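Long-range contacts in TCR beta chain (Gallus gallus, PDB 6LIR), which pairs with the TCR alpha chain to form the chicken alpha-beta T-cell receptor, which probably recognises antigen presented by MHC molecules: residues W192-R198 with I217-T222; H82-F87 with Q103-V109; N25-M29 with S90-K94. One frame throughout, in Å; residues are numbered along the deposited sequence.

Contact 1: residues W192-R198 with I217-T222; sequences WFNPLNR and IIYGDT
At the end of the immunoglobulin C1-set domain where the chain leaves its last strand, the loop W192-R198 folds over I217-T222, and the indole of W192 lies flat against the backbone of G220. The CA of G220 sits over the six-membered ring of W192, 3.9 Å from its centroid and 15° off the normal, a CH-pi contact. Glycine suits this spot, because a CB on G220 would collide with the carbonyl oxygens of W192 and N194. With CG anti to the backbone N (chi1 167°), the W192 ring is carried against the backbone of Y219-D221, while W192 O accepts from D221 N at 3.0 Å. The indole NE1 donates to a water at 2.9 Å, and that water in turn donates to D221 OD2. At the ring edge, W192 CH2 meets I218 CD1 at 4.1 Å; I131, A137 and L139 pack on the same indole. In the fold, this loop links helix 189-192 to strand 198-207, the antiparallel neighbour of 210-219. A type I turn from N194 to N197 leads into strand 198-207, and N197 O receives G220 N in its carbonyl plane at 3.2 Å. Beyond it, R198 and Y219 form a non-hydrogen-bonded pair, their side chains side by side: R198 CB touches Y219 CE1 at 3.5 Å. The methyl I217 CG2 presses on R198 CG at 3.6 Å.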
loop_
_atom_site.group_PDB
_atom_site.type_symbol
_atom_site.label_atom_id
_atom_site.label_comp_id
_atom_site.label_asym_id
_atom_site.label_seq_id
_atom_site.Cartn_x
_atom_site.Cartn_y
_atom_site.Cartn_z
ATOM N N TRP B 192 25.094 6.003 6.072
ATOM C CA TRP B 192 25.243 4.847 6.951
ATOM C C TRP B 192 26.432 5.015 7.891
ATOM O O TRP B 192 26.377 4.585 9.049
ATOM C CB TRP B 192 25.396 3.562 6.139
ATOM C CG TRP B 192 25.857 2.408 6.985
ATOM C CD1 TRP B 192 27.062 1.768 6.917
ATOM C CD2 TRP B 192 25.127 1.778 8.046
ATOM N NE1 TRP B 192 27.122 0.771 7.862
ATOM C CE2 TRP B 192 25.949 0.756 8.568
ATOM C CE3 TRP B 192 23.858 1.971 8.598
ATOM C CZ2 TRP B 192 25.541 -0.066 9.619
ATOM C CZ3 TRP B 192 23.455 1.154 9.644
ATOM C CH2 TRP B 192 24.294 0.147 10.142
ATOM N N PHE B 193 27.520 5.624 7.416
ATOM C CA PHE B 193 28.746 5.729 8.211
ATOM C C PHE B 193 28.696 6.997 9.064
ATOM O O PHE B 193 29.458 7.950 8.893
ATOM C CB PHE B 193 29.971 5.705 7.307
ATOM C CG PHE B 193 30.369 4.328 6.872
ATOM C CD1 PHE B 193 30.615 3.335 7.805
ATOM C CD2 PHE B 193 30.489 4.022 5.527
ATOM C CE1 PHE B 193 30.977 2.062 7.407
ATOM C CE2 PHE B 193 30.848 2.753 5.124
ATOM C CZ PHE B 193 31.092 1.771 6.064
ATOM N N ASN B 194 27.766 6.975 10.012
ATOM C CA ASN B 194 27.575 8.016 11.009
ATOM C C ASN B 194 26.999 7.345 12.249
ATOM O O ASN B 194 25.821 6.960 12.255
ATOM C CB ASN B 194 26.642 9.107 10.476
ATOM C CG ASN B 194 26.557 10.320 11.393
ATOM O OD1 ASN B 194 26.848 10.243 12.589
ATOM N ND2 ASN B 194 26.140 11.450 10.830
ATOM N N PRO B 195 27.787 7.181 13.316
ATOM C CA PRO B 195 27.287 6.461 14.498
ATOM C C PRO B 195 26.239 7.223 15.290
ATOM O O PRO B 195 25.731 6.687 16.282
ATOM C CB PRO B 195 28.558 6.238 15.333
ATOM C CG PRO B 195 29.494 7.321 14.900
ATOM C CD PRO B 195 29.200 7.578 13.450
ATOM N N LEU B 196 25.894 8.443 14.882
ATOM C CA LEU B 196 24.808 9.189 15.500
ATOM C C LEU B 196 23.466 8.956 14.819
ATOM O O LEU B 196 22.423 9.239 15.421
ATOM C CB LEU B 196 25.133 10.683 15.504
ATOM C CG LEU B 196 26.440 11.009 16.229
ATOM C CD1 LEU B 196 26.839 12.456 15.997
ATOM C CD2 LEU B 196 26.319 10.701 17.716
ATOM N N ASN B 197 23.467 8.459 13.583
ATOM C CA ASN B 197 22.220 8.273 12.854
ATOM C C ASN B 197 21.448 7.091 13.427
ATOM O O ASN B 197 21.960 5.970 13.518
ATOM C CB ASN B 197 22.501 8.067 11.368
ATOM C CG ASN B 197 22.708 9.376 10.632
ATOM O OD1 ASN B 197 22.429 10.452 11.166
ATOM N ND2 ASN B 197 23.200 9.293 9.401
ATOM N N ARG B 198 20.210 7.351 13.817
ATOM C CA ARG B 198 19.350 6.362 14.450
ATOM C C ARG B 198 18.343 5.869 13.417
ATOM O O ARG B 198 17.454 6.619 13.002
ATOM C CB ARG B 198 18.661 6.952 15.677
ATOM C CG ARG B 198 17.512 6.129 16.223
ATOM C CD ARG B 198 17.287 6.465 17.689
ATOM N NE ARG B 198 16.358 7.578 17.852
ATOM C CZ ARG B 198 16.723 8.855 17.894
ATOM N NH1 ARG B 198 15.805 9.801 18.041
ATOM N NH2 ARG B 198 18.005 9.190 17.794
ATOM N N ILE B 217 15.873 -0.614 16.639
ATOM C CA ILE B 217 16.816 0.429 16.265
ATOM C C ILE B 217 18.115 -0.219 15.821
ATOM O O ILE B 217 18.537 -1.238 16.378
ATOM C CB ILE B 217 17.088 1.399 17.434
ATOM C CG1 ILE B 217 15.787 1.789 18.140
ATOM C CG2 ILE B 217 17.845 2.629 16.948
ATOM C CD1 ILE B 217 15.052 2.918 17.488
ATOM N N ILE B 218 18.757 0.387 14.830
ATOM C CA ILE B 218 20.156 0.132 14.529
ATOM C C ILE B 218 20.800 1.480 14.250
ATOM O O ILE B 218 20.202 2.342 13.597
ATOM C CB ILE B 218 20.321 -0.852 13.346
ATOM C CG1 ILE B 218 21.787 -1.259 13.176
ATOM C CG2 ILE B 218 19.758 -0.268 12.055
ATOM C CD1 ILE B 218 21.979 -2.472 12.278
ATOM N N TYR B 219 21.989 1.685 14.798
ATOM C CA TYR B 219 22.753 2.898 14.556
ATOM C C TYR B 219 23.755 2.678 13.432
ATOM O O TYR B 219 24.124 1.547 13.109
ATOM C CB TYR B 219 23.459 3.355 15.833
ATOM C CG TYR B 219 22.516 4.033 16.795
ATOM C CD1 TYR B 219 22.293 5.403 16.727
ATOM C CD2 TYR B 219 21.823 3.301 17.751
ATOM C CE1 TYR B 219 21.419 6.027 17.598
ATOM C CE2 TYR B 219 20.947 3.916 18.627
ATOM C CZ TYR B 219 20.750 5.279 18.545
ATOM O OH TYR B 219 19.881 5.895 19.415
ATOM N N GLY B 220 24.190 3.783 12.835
ATOM C CA GLY B 220 25.198 3.721 11.798
ATOM C C GLY B 220 26.568 3.359 12.345
ATOM O O GLY B 220 26.803 3.306 13.553
ATOM N N ASP B 221 27.492 3.107 11.423
ATOM C CA ASP B 221 28.849 2.706 11.759
ATOM C C ASP B 221 29.785 3.907 11.692
ATOM O O ASP B 221 29.435 4.977 11.189
ATOM C CB ASP B 221 29.335 1.605 10.807
ATOM C CG ASP B 221 29.374 0.237 11.460
ATOM O OD1 ASP B 221 28.729 0.065 12.514
ATOM O OD2 ASP B 221 30.047 -0.665 10.917
ATOM N N THR B 222 30.998 3.716 12.198
ATOM C CA THR B 222 31.986 4.790 12.202
ATOM C C THR B 222 32.721 4.854 10.871
ATOM O O THR B 222 33.413 3.910 10.496
ATOM C CB THR B 222 33.011 4.621 13.337
ATOM O OG1 THR B 222 32.364 4.059 14.487
ATOM C CG2 THR B 222 33.618 5.968 13.707
HETATM O O HOH W 1 28.701 -1.555 8.438
#

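Contact 2: residues H82-F87 with Q103-V109; sequences HSAIYF and QGTRLTV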
loop_
_atom_site.group_PDB
_atom_site.type_symbol
_atom_site.label_atom_id
_atom_site.label_comp_id
_atom_site.label_asym_id
_atom_site.label_seq_id
_atom_site.Cartn_x
_atom_site.Cartn_y
_atom_site.Cartn_z
ATOM N N HIS B 82 -17.133 -9.807 7.367
ATOM C CA HIS B 82 -16.792 -8.411 7.669
ATOM C C HIS B 82 -15.348 -8.019 7.338
ATOM O O HIS B 82 -15.065 -6.821 7.226
ATOM C CB HIS B 82 -17.127 -8.091 9.125
ATOM C CG HIS B 82 -18.597 -7.929 9.351
ATOM N ND1 HIS B 82 -19.344 -8.852 10.048
ATOM C CD2 HIS B 82 -19.471 -6.990 8.917
ATOM C CE1 HIS B 82 -20.610 -8.478 10.053
ATOM N NE2 HIS B 82 -20.715 -7.349 9.376
ATOM N N SER B 83 -14.430 -8.975 7.194
ATOM C CA SER B 83 -13.017 -8.625 7.072
ATOM C C SER B 83 -12.754 -7.885 5.765
ATOM O O SER B 83 -13.091 -8.373 4.681
ATOM C CB SER B 83 -12.154 -9.881 7.155
ATOM O OG SER B 83 -12.422 -10.605 8.344
ATOM N N ALA B 84 -12.134 -6.714 5.871
ATOM C CA ALA B 84 -12.040 -5.788 4.750
ATOM C C ALA B 84 -11.180 -4.601 5.168
ATOM O O ALA B 84 -10.783 -4.472 6.331
ATOM C CB ALA B 84 -13.413 -5.311 4.285
ATOM N N ILE B 85 -10.904 -3.733 4.201
ATOM C CA ILE B 85 -10.406 -2.394 4.481
ATOM C C ILE B 85 -11.574 -1.435 4.319
ATOM O O ILE B 85 -12.255 -1.438 3.284
ATOM C CB ILE B 85 -9.241 -2.011 3.552
ATOM C CG1 ILE B 85 -8.122 -3.048 3.637
ATOM C CG2 ILE B 85 -8.706 -0.629 3.912
ATOM C CD1 ILE B 85 -6.895 -2.693 2.816
ATOM N N TYR B 86 -11.818 -0.627 5.341
ATOM C CA TYR B 86 -12.966 0.268 5.382
ATOM C C TYR B 86 -12.471 1.687 5.168
ATOM O O TYR B 86 -11.513 2.116 5.820
ATOM C CB TYR B 86 -13.708 0.166 6.720
ATOM C CG TYR B 86 -14.451 -1.134 6.927
ATOM C CD1 TYR B 86 -13.769 -2.306 7.219
ATOM C CD2 TYR B 86 -15.836 -1.188 6.832
ATOM C CE1 TYR B 86 -14.441 -3.497 7.408
ATOM C CE2 TYR B 86 -16.520 -2.377 7.024
ATOM C CZ TYR B 86 -15.814 -3.528 7.310
ATOM O OH TYR B 86 -16.477 -4.720 7.497
ATOM N N PHE B 87 -13.116 2.409 4.259
ATOM C CA PHE B 87 -12.730 3.777 3.959
ATOM C C PHE B 87 -13.892 4.702 4.276
ATOM O O PHE B 87 -15.011 4.490 3.800
ATOM C CB PHE B 87 -12.325 3.928 2.486
ATOM C CG PHE B 87 -10.960 3.374 2.170
ATOM C CD1 PHE B 87 -9.819 4.099 2.477
ATOM C CD2 PHE B 87 -10.819 2.136 1.559
ATOM C CE1 PHE B 87 -8.557 3.597 2.189
ATOM C CE2 PHE B 87 -9.558 1.629 1.264
ATOM C CZ PHE B 87 -8.429 2.361 1.580
ATOM N N GLN B 103 -7.456 7.435 5.436
ATOM C CA GLN B 103 -6.405 6.489 5.098
ATOM C C GLN B 103 -6.872 5.046 5.183
ATOM O O GLN B 103 -6.180 4.154 4.684
ATOM C CB GLN B 103 -5.169 6.754 5.951
ATOM C CG GLN B 103 -4.400 7.937 5.381
ATOM C CD GLN B 103 -3.372 8.522 6.320
ATOM O OE1 GLN B 103 -2.588 9.386 5.924
ATOM N NE2 GLN B 103 -3.359 8.055 7.564
ATOM N N GLY B 104 -8.020 4.794 5.806
ATOM C CA GLY B 104 -8.567 3.454 5.795
ATOM C C GLY B 104 -8.311 2.640 7.043
ATOM O O GLY B 104 -7.268 2.765 7.692
ATOM N N THR B 105 -9.282 1.805 7.389
ATOM C CA THR B 105 -9.225 0.961 8.571
ATOM C C THR B 105 -9.177 -0.481 8.098
ATOM O O THR B 105 -10.094 -0.940 7.408
ATOM C CB THR B 105 -10.451 1.164 9.465
ATOM O OG1 THR B 105 -10.517 2.525 9.912
ATOM C CG2 THR B 105 -10.386 0.233 10.671
ATOM N N ARG B 106 -8.123 -1.197 8.470
ATOM C CA ARG B 106 -8.044 -2.612 8.149
ATOM C C ARG B 106 -8.661 -3.391 9.298
ATOM O O ARG B 106 -8.148 -3.371 10.422
ATOM C CB ARG B 106 -6.614 -3.080 7.905
ATOM C CG ARG B 106 -6.541 -4.597 7.791
ATOM C CD ARG B 106 -6.795 -5.069 6.367
ATOM N NE ARG B 106 -6.177 -6.366 6.095
ATOM C CZ ARG B 106 -6.854 -7.503 5.962
ATOM N NH1 ARG B 106 -8.179 -7.511 6.078
ATOM N NH2 ARG B 106 -6.208 -8.636 5.712
ATOM N N LEU B 107 -9.764 -4.065 9.008
ATOM C CA LEU B 107 -10.516 -4.816 9.994
ATOM C C LEU B 107 -10.399 -6.293 9.658
ATOM O O LEU B 107 -10.602 -6.691 8.506
ATOM C CB LEU B 107 -11.983 -4.377 9.995
ATOM C CG LEU B 107 -12.896 -4.799 11.146
ATOM C CD1 LEU B 107 -13.837 -3.664 11.504
ATOM C CD2 LEU B 107 -13.685 -6.036 10.769
ATOM N N THR B 108 -10.060 -7.095 10.658
ATOM C CA THR B 108 -9.982 -8.540 10.513
ATOM C C THR B 108 -10.875 -9.168 11.571
ATOM O O THR B 108 -10.769 -8.830 12.755
ATOM C CB THR B 108 -8.541 -9.045 10.661
ATOM O OG1 THR B 108 -7.652 -8.199 9.920
ATOM C CG2 THR B 108 -8.413 -10.469 10.142
ATOM N N VAL B 109 -11.752 -10.070 11.151
ATOM C CA VAL B 109 -12.624 -10.788 12.069
ATOM C C VAL B 109 -12.055 -12.185 12.250
ATOM O O VAL B 109 -11.932 -12.948 11.283
ATOM C CB VAL B 109 -14.068 -10.841 11.555
ATOM C CG1 VAL B 109 -14.911 -11.735 12.455
ATOM C CG2 VAL B 109 -14.655 -9.446 11.487
#
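The carbonyl oxygen of Q103 meets F87 CE1 at 3.5 Å, opening a run of contacts between two adjacent antiparallel strands of the V-set domain. Next, G104 lays its CA against F87 CD1 at 3.6 Å. This residue closes the Phe-Gly-X-Gly motif of T-cell receptor J segments; its backbone angles call for glycine, and a CB would strike F87 CE1. T105 and Y86 form a hydrogen-bonded pair, with Y86 N and T105 O 2.7 Å apart and T105 N donating back to Y86 O, while T105 OG1 is engaged by P5 and Q4. On the other sheet face, R106 turns at chi2 (87°) and carries its CD across I85 CG1 at 3.6 Å, nearly at a right angle; its guanidinium goes on to a salt bridge with D149. L107 donates to A84 O at 2.9 Å, almost in line with the carbonyl, and takes A84 N in return. Its CB packs on Y86 CE1 at 3.7 Å. The same tyrosine makes the tyrosine corner familiar from Greek-key immunoglobulin domains, its OH donating to a lone pair of H82 O at 2.5 Å. Past T108, V109 N finds S83 OG at 2.9 Å with a nearly straight N-H (166°), and V109 CG2 lies against H82 CB. The serine hydroxyl thus takes the place of a backbone carbonyl where the strand pairing ends, so that the bonding continues one step beyond A84, whereas the buried Y86 hydroxyl is satisfied by H82 O and by Y61.

Contact 3: residues N25-M29 with S90-K94; sequences NHDYM and SSSYK
H26 and S90 meet where the CDR1 loop of the V-set domain lies against the first, ascending part of CDR3, the two loops that in T-cell receptors usually take part in antigen recognition. The H26 imidazole has CG beside its backbone N (chi1 -81°), which lays the ring over the other backbone: S92 N stands above its centre, 3.5 Å from the plane, and S91 C is over the same face nearer the rim. Edge on, ND1 of H26 shares a very short hydrogen bond of 2.5 Å with S90 OG. An alanine at this position would remove the ring, and is likely to leave S90 OG without this mate and uncover the peptide between S91 and S92. Next along the strands, Y28 and S91 form a hydrogen-bonded antiparallel pair, S91 N giving to Y28 O at 3.0 Å. Y28 holds CG anti to its N (chi1 -174°) and sets its ring beside the serine, CD2 being 3.4 Å from S91 OG. Farther along that ring, K94 crosses with CD 4.0 Å from Y28 CE1, its chain bending at chi3 before NZ bonds to Y47; K94 also packs on Y94 of the TCR alpha chain. Within CDR3, S91 OG donates to Y93 O at 3.1 Å, approaching from well above the carbonyl plane.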
loop_
_atom_site.group_PDB
_atom_site.type_symbol
_atom_site.label_atom_id
_atom_site.label_comp_id
_atom_site.label_asym_id
_atom_site.label_seq_id
_atom_site.Cartn_x
_atom_site.Cartn_y
_atom_site.Cartn_z
ATOM N N ASN B 25 -16.244 20.557 7.981
ATOM C CA ASN B 25 -17.642 20.989 8.023
ATOM C C ASN B 25 -18.437 20.414 6.852
ATOM O O ASN B 25 -19.363 21.047 6.337
ATOM C CB ASN B 25 -17.755 22.516 8.058
ATOM C CG ASN B 25 -19.120 22.988 8.520
ATOM O OD1 ASN B 25 -19.704 22.418 9.442
ATOM N ND2 ASN B 25 -19.638 24.027 7.874
ATOM N N HIS B 26 -18.078 19.210 6.421
ATOM C CA HIS B 26 -18.720 18.593 5.271
ATOM C C HIS B 26 -20.063 18.005 5.667
ATOM O O HIS B 26 -20.187 17.356 6.709
ATOM C CB HIS B 26 -17.831 17.497 4.687
ATOM C CG HIS B 26 -16.755 18.008 3.785
ATOM N ND1 HIS B 26 -15.778 17.193 3.258
ATOM C CD2 HIS B 26 -16.500 19.253 3.318
ATOM C CE1 HIS B 26 -14.968 17.913 2.502
ATOM N NE2 HIS B 26 -15.385 19.167 2.522
ATOM N N ASP B 27 -21.070 18.214 4.819
ATOM C CA ASP B 27 -22.379 17.649 5.117
ATOM C C ASP B 27 -22.458 16.180 4.730
ATOM O O ASP B 27 -23.126 15.398 5.415
ATOM C CB ASP B 27 -23.476 18.429 4.386
ATOM C CG ASP B 27 -23.600 19.864 4.865
ATOM O OD1 ASP B 27 -23.209 20.147 6.020
ATOM O OD2 ASP B 27 -24.089 20.708 4.085
ATOM N N TYR B 28 -21.767 15.778 3.667
ATOM C CA TYR B 28 -21.810 14.398 3.209
ATOM C C TYR B 28 -20.663 13.616 3.827
ATOM O O TYR B 28 -19.510 14.061 3.798
ATOM C CB TYR B 28 -21.736 14.327 1.683
ATOM C CG TYR B 28 -21.909 12.930 1.128
ATOM C CD1 TYR B 28 -23.176 12.386 0.944
ATOM C CD2 TYR B 28 -20.807 12.152 0.789
ATOM C CE1 TYR B 28 -23.340 11.110 0.439
ATOM C CE2 TYR B 28 -20.960 10.876 0.283
ATOM C CZ TYR B 28 -22.229 10.359 0.110
ATOM O OH TYR B 28 -22.389 9.088 -0.395
ATOM N N MET B 29 -20.985 12.457 4.394
ATOM C CA MET B 29 -19.984 11.497 4.823
ATOM C C MET B 29 -20.438 10.119 4.375
ATOM O O MET B 29 -21.621 9.895 4.106
ATOM C CB MET B 29 -19.769 11.534 6.340
ATOM C CG MET B 29 -19.301 12.880 6.849
ATOM S SD MET B 29 -18.923 12.835 8.602
ATOM C CE MET B 29 -17.507 11.731 8.605
ATOM N N SER B 90 -15.752 11.971 2.691
ATOM C CA SER B 90 -16.626 13.116 2.890
ATOM C C SER B 90 -16.583 14.025 1.670
ATOM O O SER B 90 -15.647 13.985 0.868
ATOM C CB SER B 90 -16.230 13.906 4.142
ATOM O OG SER B 90 -15.214 14.849 3.838
ATOM N N SER B 91 -17.615 14.860 1.552
ATOM C CA SER B 91 -17.641 15.934 0.573
ATOM C C SER B 91 -18.544 17.045 1.084
ATOM O O SER B 91 -19.354 16.846 1.993
ATOM C CB SER B 91 -18.113 15.440 -0.798
ATOM O OG SER B 91 -19.382 14.824 -0.698
ATOM N N SER B 92 -18.381 18.228 0.483
ATOM C CA SER B 92 -19.222 19.378 0.812
ATOM C C SER B 92 -20.704 19.022 0.732
ATOM O O SER B 92 -21.488 19.347 1.633
ATOM C CB SER B 92 -18.884 20.545 -0.115
ATOM O OG SER B 92 -19.996 21.397 -0.302
ATOM N N TYR B 93 -21.095 18.354 -0.350
ATOM C CA TYR B 93 -22.440 17.832 -0.548
ATOM C C TYR B 93 -22.339 16.762 -1.626
ATOM O O TYR B 93 -21.314 16.634 -2.299
ATOM C CB TYR B 93 -23.420 18.942 -0.952
ATOM C CG TYR B 93 -22.880 19.882 -2.019
ATOM C CD1 TYR B 93 -22.698 19.451 -3.329
ATOM C CD2 TYR B 93 -22.555 21.200 -1.717
ATOM C CE1 TYR B 93 -22.201 20.299 -4.303
ATOM C CE2 TYR B 93 -22.052 22.056 -2.688
ATOM C CZ TYR B 93 -21.880 21.600 -3.979
ATOM O OH TYR B 93 -21.386 22.444 -4.950
ATOM N N LYS B 94 -23.409 15.991 -1.790
ATOM C CA LYS B 94 -23.401 14.993 -2.848
ATOM C C LYS B 94 -23.657 15.646 -4.204
ATOM O O LYS B 94 -24.343 16.667 -4.313
ATOM C CB LYS B 94 -24.410 13.871 -2.597
ATOM C CG LYS B 94 -24.331 12.798 -3.687
ATOM C CD LYS B 94 -24.829 11.449 -3.257
ATOM C CE LYS B 94 -26.268 11.271 -3.666
ATOM N NZ LYS B 94 -26.706 9.869 -3.481
#

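Overall arrangement
Contacts 2 and 3 belong to one sheet of the variable domain and share strand 84-91: contact 2 pairs it with strand 100-110, contact 3 with strand 28-34 on its other side, and their centres lie about 22 Å apart. Contact 1 is in the constant domain, about 47 Å from contact 3 between centres and on the opposite side of the chain's centre. Contact 2 is the buried one, a regular ladder of backbone bonds flanked by apolar packing. Contact 3, partly buried, keeps just a short piece of ladder and relies more on serine hydroxyls and an imidazole. Contact 1, on the surface, replaces most strand pairing with turns, a tryptophan over glycine and a water bridge.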